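Long-range contacts in ankyrin repeat domain protein (Legionella pneumophila subsp. pneumophila, PDB 6MCA), which acts as a bacterial effector that interacts with the host LARP7 component of the 7SK snRNP complex and combines ankyrin repeats with a cysteine protease-like region: residues N293-T298 with L331-Q336; A254-L259 with V271-W276; P36-Y41 with E72-R77; S25-I30 with D50-G55. All coordinates share one frame; numbering follows the deposited sequence.

Contact 1 of 4, residues N293-T298 with L331-Q336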
loop_
_atom_site.group_PDB
_atom_site.type_symbol
_atom_site.label_atom_id
_atom_site.label_comp_id
_atom_site.label_asym_id
_atom_site.label_seq_id
_atom_site.Cartn_x
_atom_site.Cartn_y
_atom_site.Cartn_z
ATOM N N ASN A 293 21.732 -4.092 5.552
ATOM C CA ASN A 293 22.722 -4.480 6.550
ATOM C C ASN A 293 22.083 -5.362 7.615
ATOM O O ASN A 293 20.978 -5.080 8.087
ATOM C CB ASN A 293 23.357 -3.250 7.208
ATOM C CG ASN A 293 24.267 -2.492 6.265
ATOM O OD1 ASN A 293 25.430 -2.853 6.086
ATOM N ND2 ASN A 293 23.744 -1.436 5.657
ATOM N N ILE A 294 22.791 -6.423 8.003
ATOM C CA ILE A 294 22.311 -7.401 8.972
ATOM C C ILE A 294 23.292 -7.446 10.135
ATOM O O ILE A 294 24.492 -7.670 9.934
ATOM C CB ILE A 294 22.153 -8.796 8.340
ATOM C CG1 ILE A 294 21.265 -8.724 7.094
ATOM C CG2 ILE A 294 21.588 -9.783 9.354
ATOM C CD1 ILE A 294 21.299 -9.976 6.247
ATOM N N TYR A 295 22.774 -7.249 11.344
ATOM C CA TYR A 295 23.536 -7.206 12.578
ATOM C C TYR A 295 23.059 -8.303 13.520
ATOM O O TYR A 295 21.946 -8.823 13.394
ATOM C CB TYR A 295 23.386 -5.851 13.290
ATOM C CG TYR A 295 23.409 -4.631 12.396
ATOM C CD1 TYR A 295 22.288 -4.259 11.660
ATOM C CD2 TYR A 295 24.538 -3.827 12.317
ATOM C CE1 TYR A 295 22.303 -3.140 10.851
ATOM C CE2 TYR A 295 24.560 -2.704 11.514
ATOM C CZ TYR A 295 23.442 -2.365 10.783
ATOM O OH TYR A 295 23.464 -1.246 9.982
ATOM N N ARG A 296 23.913 -8.636 14.485
ATOM C CA ARG A 296 23.525 -9.479 15.606
ATOM C C ARG A 296 23.141 -8.593 16.783
ATOM O O ARG A 296 23.853 -7.636 17.105
ATOM C CB ARG A 296 24.658 -10.425 16.005
ATOM C CG ARG A 296 24.300 -11.344 17.166
ATOM C CD ARG A 296 25.537 -11.920 17.841
ATOM N NE ARG A 296 26.378 -12.664 16.908
ATOM C CZ ARG A 296 26.153 -13.921 16.539
ATOM N NH1 ARG A 296 26.972 -14.519 15.685
ATOM N NH2 ARG A 296 25.107 -14.580 17.020
ATOM N N ILE A 297 22.016 -8.909 17.418
ATOM C CA ILE A 297 21.548 -8.156 18.578
ATOM C C ILE A 297 22.286 -8.679 19.806
ATOM O O ILE A 297 21.998 -9.774 20.295
ATOM C CB ILE A 297 20.030 -8.268 18.748
ATOM C CG1 ILE A 297 19.314 -7.722 17.510
ATOM C CG2 ILE A 297 19.577 -7.531 19.998
ATOM C CD1 ILE A 297 17.852 -8.102 17.433
ATOM N N THR A 298 23.247 -7.900 20.302
ATOM C CA THR A 298 24.048 -8.304 21.450
ATOM C C THR A 298 23.481 -7.818 22.778
ATOM O O THR A 298 23.903 -8.312 23.829
ATOM C CB THR A 298 25.491 -7.805 21.303
ATOM O OG1 THR A 298 25.520 -6.373 21.371
ATOM C CG2 THR A 298 26.080 -8.262 19.974
ATOM N N LEU A 331 24.088 -3.384 18.173
ATOM C CA LEU A 331 24.000 -4.012 16.858
ATOM C C LEU A 331 25.402 -4.276 16.323
ATOM O O LEU A 331 26.102 -3.347 15.908
ATOM C CB LEU A 331 23.203 -3.129 15.904
ATOM C CG LEU A 331 21.720 -2.986 16.247
ATOM C CD1 LEU A 331 20.986 -2.223 15.155
ATOM C CD2 LEU A 331 21.094 -4.355 16.471
ATOM N N LEU A 332 25.803 -5.544 16.318
ATOM C CA LEU A 332 27.114 -5.937 15.817
ATOM C C LEU A 332 27.011 -6.286 14.339
ATOM O O LEU A 332 26.320 -7.254 13.992
ATOM C CB LEU A 332 27.645 -7.127 16.600
ATOM C CG LEU A 332 28.949 -7.779 16.138
ATOM C CD1 LEU A 332 30.056 -6.748 15.998
ATOM C CD2 LEU A 332 29.355 -8.881 17.102
ATOM N N PRO A 333 27.662 -5.540 13.444
ATOM C CA PRO A 333 27.565 -5.842 12.009
ATOM C C PRO A 333 27.991 -7.270 11.703
ATOM O O PRO A 333 29.018 -7.750 12.189
ATOM C CB PRO A 333 28.511 -4.819 11.369
ATOM C CG PRO A 333 28.551 -3.692 12.342
ATOM C CD PRO A 333 28.453 -4.326 13.701
ATOM N N PHE A 334 27.187 -7.947 10.885
ATOM C CA PHE A 334 27.406 -9.360 10.609
ATOM C C PHE A 334 27.445 -9.640 9.112
ATOM O O PHE A 334 28.352 -10.325 8.629
ATOM C CB PHE A 334 26.315 -10.200 11.278
ATOM C CG PHE A 334 26.426 -11.672 11.001
ATOM C CD1 PHE A 334 27.319 -12.458 11.710
ATOM C CD2 PHE A 334 25.634 -12.271 10.034
ATOM C CE1 PHE A 334 27.424 -13.814 11.458
ATOM C CE2 PHE A 334 25.733 -13.625 9.775
ATOM C CZ PHE A 334 26.628 -14.398 10.490
ATOM N N ALA A 335 26.472 -9.119 8.369
ATOM C CA ALA A 335 26.373 -9.425 6.949
ATOM C C ALA A 335 25.733 -8.259 6.210
ATOM O O ALA A 335 25.246 -7.300 6.811
ATOM C CB ALA A 335 25.577 -10.714 6.711
ATOM N N GLN A 336 25.735 -8.358 4.885
ATOM C CA GLN A 336 25.094 -7.365 4.038
ATOM C C GLN A 336 24.509 -8.074 2.828
ATOM O O GLN A 336 24.892 -9.199 2.500
ATOM C CB GLN A 336 26.075 -6.270 3.603
ATOM C CG GLN A 336 27.286 -6.790 2.846
ATOM C CD GLN A 336 28.386 -5.752 2.711
ATOM O OE1 GLN A 336 29.187 -5.556 3.626
ATOM N NE2 GLN A 336 28.432 -5.085 1.564
#
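Tyr295 lays its side chain against Leu331, with CB of Tyr295 3.8 Å from CB of Leu331 and the methyl CD1 of Leu331 sitting above the rim of one ring face. CG of Tyr295 turns away from its own carbonyl carbon (chi1 -41°), which carries the ring along the neighbouring strand until CD2 of Tyr295 comes 3.6 Å from CA of Pro333. Beside them, Ile297 and Leu331 run the same way, CG1 of Ile297 touching CD2 of Leu331 at 3.9 Å.

The case illustrates how an antiparallel ladder absorbs an extra residue. Arg296 and Leu332 exchange two backbone bonds as a regular hydrogen-bonded pair, but further along both Phe334 and Ala335 face Ile294, the signature of a classic beta bulge. The single oxygen of Ile294 therefore receives two N-H groups, Phe334 N at 2.9 Å and Ala335 N at 2.9 Å; the second is the straighter bond. The ladder regains its pattern when Ile294 N donates to Ala335 O, 2.9 Å away, and CB of Ile294 packs on CB of Ala335. At the bulge, CB of Phe334 lies 3.4 Å from Ile294 O.

Strand 331-337 is the last of a five-stranded antiparallel sheet, and strand 292-297 separates it from strand 276-280. Tyr295 and Leu331 also touch Asn326 of helix 318-329, while Ile297 and Leu331 both reach Trp277 of strand 276-280.

Contact 2 of 4, residues A254-L259 with V271-W276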
loop_
_atom_site.group_PDB
_atom_site.type_symbol
_atom_site.label_atom_id
_atom_site.label_comp_id
_atom_site.label_asym_id
_atom_site.label_seq_id
_atom_site.Cartn_x
_atom_site.Cartn_y
_atom_site.Cartn_z
ATOM N N ALA A 254 7.054 -12.875 19.128
ATOM C CA ALA A 254 6.963 -13.524 17.833
ATOM C C ALA A 254 8.361 -13.772 17.267
ATOM O O ALA A 254 9.298 -13.022 17.556
ATOM C CB ALA A 254 6.150 -12.668 16.864
ATOM N N PRO A 255 8.530 -14.824 16.461
ATOM C CA PRO A 255 9.871 -15.100 15.918
ATOM C C PRO A 255 10.366 -14.023 14.969
ATOM O O PRO A 255 11.557 -13.688 14.991
ATOM C CB PRO A 255 9.690 -16.451 15.213
ATOM C CG PRO A 255 8.238 -16.507 14.877
ATOM C CD PRO A 255 7.539 -15.821 16.018
ATOM N N MET A 256 9.490 -13.468 14.136
ATOM C CA MET A 256 9.870 -12.439 13.180
ATOM C C MET A 256 9.026 -11.189 13.395
ATOM O O MET A 256 7.857 -11.263 13.786
ATOM C CB MET A 256 9.719 -12.935 11.735
ATOM C CG MET A 256 10.240 -11.960 10.687
ATOM S SD MET A 256 10.059 -12.566 9.001
ATOM C CE MET A 256 11.150 -13.982 9.045
ATOM N N LEU A 257 9.638 -10.040 13.127
ATOM C CA LEU A 257 9.042 -8.739 13.382
ATOM C C LEU A 257 9.431 -7.806 12.244
ATOM O O LEU A 257 10.612 -7.708 11.904
ATOM C CB LEU A 257 9.531 -8.177 14.722
ATOM C CG LEU A 257 8.562 -7.357 15.573
ATOM C CD1 LEU A 257 9.090 -7.242 16.998
ATOM C CD2 LEU A 257 8.321 -5.994 14.960
ATOM N N ILE A 258 8.449 -7.134 11.653
ATOM C CA ILE A 258 8.688 -6.178 10.576
ATOM C C ILE A 258 8.305 -4.795 11.082
ATOM O O ILE A 258 7.149 -4.561 11.456
ATOM C CB ILE A 258 7.911 -6.544 9.302
ATOM C CG1 ILE A 258 8.396 -7.887 8.755
ATOM C CG2 ILE A 258 8.074 -5.460 8.243
ATOM C CD1 ILE A 258 7.685 -8.322 7.493
ATOM N N LEU A 259 9.271 -3.880 11.092
ATOM C CA LEU A 259 9.085 -2.529 11.620
ATOM C C LEU A 259 9.349 -1.508 10.524
ATOM O O LEU A 259 10.518 -1.207 10.219
ATOM C CB LEU A 259 10.010 -2.283 12.810
ATOM C CG LEU A 259 9.695 -3.071 14.079
ATOM C CD1 LEU A 259 10.819 -2.946 15.090
ATOM C CD2 LEU A 259 8.391 -2.585 14.674
ATOM N N VAL A 271 13.912 -5.482 10.092
ATOM C CA VAL A 271 13.458 -6.853 10.285
ATOM C C VAL A 271 14.184 -7.438 11.485
ATOM O O VAL A 271 15.416 -7.412 11.544
ATOM C CB VAL A 271 13.693 -7.726 9.036
ATOM C CG1 VAL A 271 13.199 -9.140 9.287
ATOM C CG2 VAL A 271 12.998 -7.126 7.824
ATOM N N ARG A 272 13.424 -7.957 12.439
ATOM C CA ARG A 272 13.968 -8.675 13.582
ATOM C C ARG A 272 13.623 -10.148 13.431
ATOM O O ARG A 272 12.460 -10.494 13.206
ATOM C CB ARG A 272 13.409 -8.117 14.894
ATOM C CG ARG A 272 14.064 -8.668 16.156
ATOM C CD ARG A 272 13.348 -9.911 16.679
ATOM N NE ARG A 272 14.003 -10.448 17.866
ATOM C CZ ARG A 272 13.565 -10.264 19.106
ATOM N NH1 ARG A 272 12.460 -9.562 19.324
ATOM N NH2 ARG A 272 14.229 -10.785 20.128
ATOM N N TYR A 273 14.629 -11.010 13.537
ATOM C CA TYR A 273 14.412 -12.455 13.532
ATOM C C TYR A 273 15.344 -13.063 14.566
ATOM O O TYR A 273 16.550 -13.173 14.324
ATOM C CB TYR A 273 14.652 -13.065 12.153
ATOM C CG TYR A 273 14.403 -14.556 12.118
ATOM C CD1 TYR A 273 13.110 -15.063 12.175
ATOM C CD2 TYR A 273 15.457 -15.457 12.038
ATOM C CE1 TYR A 273 12.874 -16.424 12.150
ATOM C CE2 TYR A 273 15.230 -16.822 12.011
ATOM C CZ TYR A 273 13.936 -17.299 12.067
ATOM O OH TYR A 273 13.704 -18.655 12.040
ATOM N N HIS A 274 14.782 -13.455 15.710
ATOM C CA HIS A 274 15.557 -13.977 16.829
ATOM C C HIS A 274 16.648 -12.987 17.222
ATOM O O HIS A 274 16.348 -11.845 17.584
ATOM C CB HIS A 274 16.143 -15.348 16.486
ATOM C CG HIS A 274 15.108 -16.386 16.180
ATOM N ND1 HIS A 274 13.865 -16.395 16.776
ATOM C CD2 HIS A 274 15.129 -17.448 15.341
ATOM C CE1 HIS A 274 13.166 -17.418 16.317
ATOM N NE2 HIS A 274 13.910 -18.073 15.444
ATOM N N GLN A 275 17.910 -13.401 17.142
ATOM C CA GLN A 275 19.021 -12.543 17.531
ATOM C C GLN A 275 19.538 -11.678 16.386
ATOM O O GLN A 275 20.574 -11.023 16.542
ATOM C CB GLN A 275 20.168 -13.385 18.100
ATOM C CG GLN A 275 20.993 -14.122 17.053
ATOM C CD GLN A 275 20.437 -15.492 16.723
ATOM O OE1 GLN A 275 19.227 -15.712 16.764
ATOM N NE2 GLN A 275 21.323 -16.427 16.398
ATOM N N TRP A 276 18.840 -11.647 15.253
ATOM C CA TRP A 276 19.292 -10.921 14.075
ATOM C C TRP A 276 18.410 -9.707 13.820
ATOM O O TRP A 276 17.194 -9.751 14.029
ATOM C CB TRP A 276 19.298 -11.830 12.845
ATOM C CG TRP A 276 20.109 -13.067 13.041
ATOM C CD1 TRP A 276 19.639 -14.338 13.199
ATOM C CD2 TRP A 276 21.536 -13.152 13.117
ATOM N NE1 TRP A 276 20.688 -15.211 13.361
ATOM C CE2 TRP A 276 21.863 -14.508 13.317
ATOM C CE3 TRP A 276 22.568 -12.215 13.034
ATOM C CZ2 TRP A 276 23.178 -14.949 13.431
ATOM C CZ3 TRP A 276 23.874 -12.654 13.149
ATOM C CH2 TRP A 276 24.168 -14.009 13.345
#
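Met256 and Val271 form the apolar centre together with Tyr273, all on one face of an antiparallel hairpin. The methionine chain extends from its backbone (chi1 -174°) and folds back at the thioether, which brings CE of Met256 to 3.8 Å from CD1 of Tyr273, while CG of Met256 lies 4.3 Å from CG1 of Val271. On the other face, CB of Leu257 meets CB of Arg272 at 3.9 Å.

Between these faces, Leu257 and Arg272 form the hydrogen-bonded pair: Leu257 N donates to Arg272 O and Arg272 N to Leu257 O, the second bond being the straighter. At the open end of the hairpin, away from the connection between strands 256-263 and 266-273, the ladder frays. His274 N reaches Pro255 O only weakly, at 3.3 Å, although CB of Pro255 still packs 3.8 Å from CE1 of His274.

The polar edge is a type II' turn from Tyr273 to Trp276, with His274 at its first corner. Arg272 bends at chi2 and runs forward along its own chain, pointing NE straight at His274 O, 2.7 Å away (176° at the hydrogen); that oxygen lies in the guanidinium plane and is met on a lone pair, so the bond helps to orient the guanidinium and ties it to the turn. ND1 of His274 also binds a glycerol molecule, probably from the crystallisation liquor.

The turn leads into strand 276-280, next in the same sheet. Helix 355-364 packs on Met256, Val271 and Tyr273, helix 215-233 meets Met256 and Ile258, and on the other face Leu259 touches helix 305-312.

Contact 3 of 4, residues P36-Y41 with E72-R77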
loop_
_atom_site.group_PDB
_atom_site.type_symbol
_atom_site.label_atom_id
_atom_site.label_comp_id
_atom_site.label_asym_id
_atom_site.label_seq_id
_atom_site.Cartn_x
_atom_site.Cartn_y
_atom_site.Cartn_z
ATOM N N PRO A 36 -20.075 10.647 27.186
ATOM C CA PRO A 36 -19.944 12.094 27.373
ATOM C C PRO A 36 -21.255 12.733 27.808
ATOM O O PRO A 36 -22.349 12.219 27.564
ATOM C CB PRO A 36 -19.523 12.599 25.987
ATOM C CG PRO A 36 -19.040 11.382 25.255
ATOM C CD PRO A 36 -19.854 10.249 25.788
ATOM N N ASP A 37 -21.119 13.879 28.475
ATOM C CA ASP A 37 -22.262 14.727 28.818
ATOM C C ASP A 37 -22.490 15.672 27.641
ATOM O O ASP A 37 -22.050 16.823 27.627
ATOM C CB ASP A 37 -22.004 15.475 30.120
ATOM C CG ASP A 37 -23.219 16.246 30.608
ATOM O OD1 ASP A 37 -24.282 16.175 29.956
ATOM O OD2 ASP A 37 -23.109 16.924 31.651
ATOM N N PHE A 38 -23.197 15.155 26.630
ATOM C CA PHE A 38 -23.353 15.881 25.372
ATOM C C PHE A 38 -23.984 17.251 25.587
ATOM O O PHE A 38 -23.610 18.225 24.921
ATOM C CB PHE A 38 -24.195 15.062 24.393
ATOM C CG PHE A 38 -23.673 13.675 24.152
ATOM C CD1 PHE A 38 -22.575 13.464 23.334
ATOM C CD2 PHE A 38 -24.286 12.579 24.740
ATOM C CE1 PHE A 38 -22.095 12.187 23.109
ATOM C CE2 PHE A 38 -23.811 11.300 24.519
ATOM C CZ PHE A 38 -22.714 11.104 23.703
ATOM N N ASP A 39 -24.941 17.346 26.511
ATOM C CA ASP A 39 -25.619 18.618 26.740
ATOM C C ASP A 39 -24.663 19.662 27.302
ATOM O O ASP A 39 -24.748 20.844 26.947
ATOM C CB ASP A 39 -26.814 18.414 27.669
ATOM C CG ASP A 39 -28.002 17.788 26.960
ATOM O OD1 ASP A 39 -28.180 18.049 25.750
ATOM O OD2 ASP A 39 -28.754 17.032 27.609
ATOM N N ALA A 40 -23.739 19.248 28.174
ATOM C CA ALA A 40 -22.761 20.190 28.710
ATOM C C ALA A 40 -21.827 20.698 27.618
ATOM O O ALA A 40 -21.466 21.882 27.603
ATOM C CB ALA A 40 -21.965 19.537 29.840
ATOM N N TYR A 41 -21.427 19.820 26.695
ATOM C CA TYR A 41 -20.566 20.251 25.598
ATOM C C TYR A 41 -21.311 21.152 24.622
ATOM O O TYR A 41 -20.712 22.069 24.048
ATOM C CB TYR A 41 -19.991 19.034 24.872
ATOM C CG TYR A 41 -18.976 18.271 25.689
ATOM C CD1 TYR A 41 -17.709 18.789 25.919
ATOM C CD2 TYR A 41 -19.289 17.036 26.242
ATOM C CE1 TYR A 41 -16.780 18.097 26.672
ATOM C CE2 TYR A 41 -18.368 16.337 26.996
ATOM C CZ TYR A 41 -17.115 16.871 27.208
ATOM O OH TYR A 41 -16.194 16.177 27.958
ATOM N N GLU A 72 -24.200 5.338 18.954
ATOM C CA GLU A 72 -25.656 5.407 18.882
ATOM C C GLU A 72 -26.165 6.724 19.449
ATOM O O GLU A 72 -27.068 7.348 18.878
ATOM C CB GLU A 72 -26.281 4.232 19.634
ATOM C CG GLU A 72 -26.080 2.878 18.981
ATOM C CD GLU A 72 -26.491 1.734 19.887
ATOM O OE1 GLU A 72 -26.690 0.611 19.378
ATOM O OE2 GLU A 72 -26.620 1.961 21.110
ATOM N N GLN A 73 -25.600 7.154 20.579
ATOM C CA GLN A 73 -25.970 8.448 21.146
ATOM C C GLN A 73 -25.701 9.577 20.157
ATOM O O GLN A 73 -26.548 10.452 19.949
ATOM C CB GLN A 73 -25.212 8.687 22.452
ATOM C CG GLN A 73 -25.641 7.786 23.592
ATOM C CD GLN A 73 -27.109 7.942 23.932
ATOM O OE1 GLN A 73 -27.612 9.058 24.065
ATOM N NE2 GLN A 73 -27.804 6.820 24.078
ATOM N N LEU A 74 -24.523 9.562 19.528
ATOM C CA LEU A 74 -24.168 10.622 18.586
ATOM C C LEU A 74 -25.084 10.617 17.368
ATOM O O LEU A 74 -25.480 11.682 16.877
ATOM C CB LEU A 74 -22.709 10.473 18.159
ATOM C CG LEU A 74 -21.670 10.815 19.227
ATOM C CD1 LEU A 74 -20.286 10.401 18.765
ATOM C CD2 LEU A 74 -21.708 12.299 19.551
ATOM N N ILE A 75 -25.426 9.432 16.861
ATOM C CA ILE A 75 -26.326 9.345 15.716
ATOM C C ILE A 75 -27.717 9.835 16.094
ATOM O O ILE A 75 -28.402 10.483 15.293
ATOM C CB ILE A 75 -26.354 7.905 15.170
ATOM C CG1 ILE A 75 -25.006 7.551 14.540
ATOM C CG2 ILE A 75 -27.474 7.728 14.156
ATOM C CD1 ILE A 75 -24.811 6.070 14.307
ATOM N N ALA A 76 -28.152 9.547 17.325
ATOM C CA ALA A 76 -29.428 10.069 17.803
ATOM C C ALA A 76 -29.448 11.592 17.791
ATOM O O ALA A 76 -30.496 12.196 17.538
ATOM C CB ALA A 76 -29.719 9.544 19.208
ATOM N N ARG A 77 -28.313 12.229 18.060
ATOM C CA ARG A 77 -28.216 13.679 18.006
ATOM C C ARG A 77 -27.888 14.184 16.603
ATOM O O ARG A 77 -27.451 15.330 16.449
ATOM C CB ARG A 77 -27.193 14.166 19.032
ATOM C CG ARG A 77 -27.496 13.644 20.435
ATOM C CD ARG A 77 -26.465 14.072 21.461
ATOM N NE ARG A 77 -27.066 14.856 22.537
ATOM C CZ ARG A 77 -27.594 14.330 23.637
ATOM N NH1 ARG A 77 -28.118 15.118 24.566
ATOM N NH2 ARG A 77 -27.601 13.016 23.807
#
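In one of its two modelled conformers, the one described here, the guanidinium of Arg77 carries CB of Phe38 over one face, 3.4 Å above its plane near the rim, and has Asp39 OD1 and Gln73 OE1 at its edge. The Phe38 ring, inclined by 26° to that guanidinium, has Pro36 O above the rim of one face. Two helix ends pack here in a helical array consistent with an ankyrin-type stack: Phe38 opens helix 38-43, behind Asp37 at the N-cap position and at the centre of an inverse gamma turn, while Arg77 is where helix 68-76 ends.

In this conformer NH1 of Arg77 makes a salt bridge with OD1 of Asp39 at 3.2 Å, a bent bond that comes from above the carboxylate plane. It is best read as one alternative for the arginine.

Deeper in, the same helix presses apolar atoms on the far end of the ring, which also touches Ile70. CB of Gln73 lies 3.6 Å from CE2 of Phe38, and Leu74, its side chain crossing that of Phe38 at about a right angle, puts its methyl CD2 3.6 Å from Phe38 CE1.

Contact 4 of 4, residues S25-I30 with D50-G55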
loop_
_atom_site.group_PDB
_atom_site.type_symbol
_atom_site.label_atom_id
_atom_site.label_comp_id
_atom_site.label_asym_id
_atom_site.label_seq_id
_atom_site.Cartn_x
_atom_site.Cartn_y
_atom_site.Cartn_z
ATOM N N SER A 25 -12.571 16.917 27.878
ATOM C CA SER A 25 -12.836 16.879 26.448
ATOM C C SER A 25 -13.772 15.722 26.137
ATOM O O SER A 25 -13.757 14.693 26.817
ATOM C CB SER A 25 -11.534 16.739 25.652
ATOM O OG SER A 25 -11.780 16.263 24.341
ATOM N N ILE A 26 -14.590 15.907 25.097
ATOM C CA ILE A 26 -15.447 14.820 24.635
ATOM C C ILE A 26 -14.602 13.696 24.049
ATOM O O ILE A 26 -14.920 12.510 24.207
ATOM C CB ILE A 26 -16.488 15.347 23.628
ATOM C CG1 ILE A 26 -17.398 14.216 23.144
ATOM C CG2 ILE A 26 -15.815 16.035 22.447
ATOM C CD1 ILE A 26 -18.782 14.677 22.738
ATOM N N ALA A 27 -13.498 14.049 23.382
ATOM C CA ALA A 27 -12.591 13.032 22.862
ATOM C C ALA A 27 -11.957 12.234 23.993
ATOM O O ALA A 27 -11.847 11.007 23.908
ATOM C CB ALA A 27 -11.515 13.680 21.993
ATOM N N ASN A 28 -11.535 12.914 25.062
ATOM C CA ASN A 28 -10.970 12.207 26.205
ATOM C C ASN A 28 -12.018 11.358 26.913
ATOM O O ASN A 28 -11.691 10.298 27.458
ATOM C CB ASN A 28 -10.336 13.200 27.180
ATOM C CG ASN A 28 -9.117 13.894 26.596
ATOM O OD1 ASN A 28 -8.451 13.363 25.707
ATOM N ND2 ASN A 28 -8.820 15.088 27.097
ATOM N N ASP A 29 -13.278 11.804 26.916
ATOM C CA ASP A 29 -14.355 10.980 27.454
ATOM C C ASP A 29 -14.522 9.705 26.638
ATOM O O ASP A 29 -14.644 8.606 27.194
ATOM C CB ASP A 29 -15.665 11.772 27.474
ATOM C CG ASP A 29 -15.694 12.830 28.558
ATOM O OD1 ASP A 29 -14.768 12.856 29.395
ATOM O OD2 ASP A 29 -16.648 13.638 28.571
ATOM N N ILE A 30 -14.527 9.837 25.312
ATOM C CA ILE A 30 -14.710 8.681 24.439
ATOM C C ILE A 30 -13.538 7.716 24.575
ATOM O O ILE A 30 -13.724 6.499 24.685
ATOM C CB ILE A 30 -14.903 9.143 22.983
ATOM C CG1 ILE A 30 -16.254 9.847 22.824
ATOM C CG2 ILE A 30 -14.785 7.972 22.020
ATOM C CD1 ILE A 30 -16.478 10.439 21.448
ATOM N N ASP A 50 -17.532 18.671 15.545
ATOM C CA ASP A 50 -16.279 19.414 15.561
ATOM C C ASP A 50 -15.080 18.476 15.508
ATOM O O ASP A 50 -15.098 17.379 16.074
ATOM C CB ASP A 50 -16.194 20.290 16.812
ATOM C CG ASP A 50 -17.016 21.559 16.697
ATOM O OD1 ASP A 50 -17.149 22.085 15.572
ATOM O OD2 ASP A 50 -17.524 22.036 17.735
ATOM N N ILE A 51 -14.031 18.921 14.822
ATOM C CA ILE A 51 -12.757 18.212 14.815
ATOM C C ILE A 51 -12.048 18.476 16.135
ATOM O O ILE A 51 -11.861 19.633 16.530
ATOM C CB ILE A 51 -11.898 18.654 13.621
ATOM C CG1 ILE A 51 -12.590 18.303 12.301
ATOM C CG2 ILE A 51 -10.516 18.025 13.694
ATOM C CD1 ILE A 51 -12.602 16.822 11.988
ATOM N N ASP A 52 -11.654 17.409 16.825
ATOM C CA ASP A 52 -11.095 17.536 18.163
ATOM C C ASP A 52 -9.583 17.756 18.096
ATOM O O ASP A 52 -9.003 17.953 17.025
ATOM C CB ASP A 52 -11.467 16.318 19.011
ATOM C CG ASP A 52 -10.980 15.002 18.417
ATOM O OD1 ASP A 52 -10.042 15.003 17.592
ATOM O OD2 ASP A 52 -11.551 13.952 18.778
ATOM N N GLU A 53 -8.930 17.714 19.258
ATOM C CA GLU A 53 -7.497 17.957 19.356
ATOM C C GLU A 53 -6.659 16.875 18.688
ATOM O O GLU A 53 -5.462 17.090 18.476
ATOM C CB GLU A 53 -7.092 18.087 20.828
ATOM C CG GLU A 53 -7.429 16.870 21.680
ATOM C CD GLU A 53 -8.803 16.960 22.321
ATOM O OE1 GLU A 53 -9.737 17.475 21.669
ATOM O OE2 GLU A 53 -8.949 16.516 23.480
ATOM N N TYR A 54 -7.248 15.727 18.359
ATOM C CA TYR A 54 -6.538 14.650 17.685
ATOM C C TYR A 54 -6.808 14.609 16.187
ATOM O O TYR A 54 -6.277 13.731 15.500
ATOM C CB TYR A 54 -6.907 13.301 18.310
ATOM C CG TYR A 54 -6.674 13.229 19.802
ATOM C CD1 TYR A 54 -5.394 13.073 20.318
ATOM C CD2 TYR A 54 -7.734 13.314 20.694
ATOM C CE1 TYR A 54 -5.176 13.006 21.682
ATOM C CE2 TYR A 54 -7.526 13.248 22.059
ATOM C CZ TYR A 54 -6.245 13.094 22.547
ATOM O OH TYR A 54 -6.035 13.028 23.905
ATOM N N GLY A 55 -7.612 15.532 15.668
ATOM C CA GLY A 55 -7.936 15.556 14.257
ATOM C C GLY A 55 -9.142 14.738 13.856
ATOM O O GLY A 55 -9.361 14.540 12.655
HETATM O O HOH W 1 -12.742 16.993 21.945
#
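Asp52 comes first, its OD2 lying 3.2 Å from the methyl CB of Ala27 on helix 26-31. The same OD2 is close to the carboxylate of Glu61 on helix 58-65, a pairing that may favour protonation of one of them. The other oxygen, OD1 of Asp52, faces its own chain and accepts from Tyr54 N at 3.0 Å, an Asx turn; Phe56 N donates to it as well.

Glu53 follows, and its chain bends at chi2 (-91°) to present the carboxylate to the start of helix 26-31. Ser25 OG donates to the syn lone pair of Glu53 OE2 at 3.0 Å. A water bridges the same two side chains, giving one hydrogen to Ser25 OG and the other to Glu53 OE1, 3.1 Å from it. Since Ser25 is also the N-cap, accepting weakly from Ala27 N and Asn28 N, the glutamate holds the capping hydroxyl in place from outside the helix.

Tyr54 comes next, with CG of Glu53 over one face of its ring and CB of Ala27 at the edge. Its OH donates to Asn28 OD1 at 3.0 Å, within the amide carbonyl plane; ring and amide are 70° apart. A weak bond also links the tyrosine hydroxyl to Arg239.

At Gly55, whose backbone has a positive phi (89°), the chain completes a type I turn by returning N of Gly55 to O of Asp52. Such a turn, with aspartate and glycine at its ends and a helix soon after, resembles the hairpin loops that precede the first helix in ankyrin repeats, here held against a neighbouring helix by its side chains.

All four contacts are partly buried. Contacts 1 and 2 share one five-stranded antiparallel sheet, meeting where Gln275 O faces Ile297 N and Phe334 packs on Trp276. Both rely on backbone ladders: contact 1 sets buried Ile294, Tyr295 and Ile297 against a largely exposed outer strand, whereas contact 2 buries Met256, Leu257 and Val271. Contacts 3 and 4, with two buried residues each, lie in the helical N-terminal part and depend on side chains instead: an aromatic wedge beside a charged pair in one, a polar turn against a capped helix end in the other. These two touch through the Tyr41 hydroxyl, which meets Asp29. Their centres stand 36 to 54 Å from those of the sheet contacts.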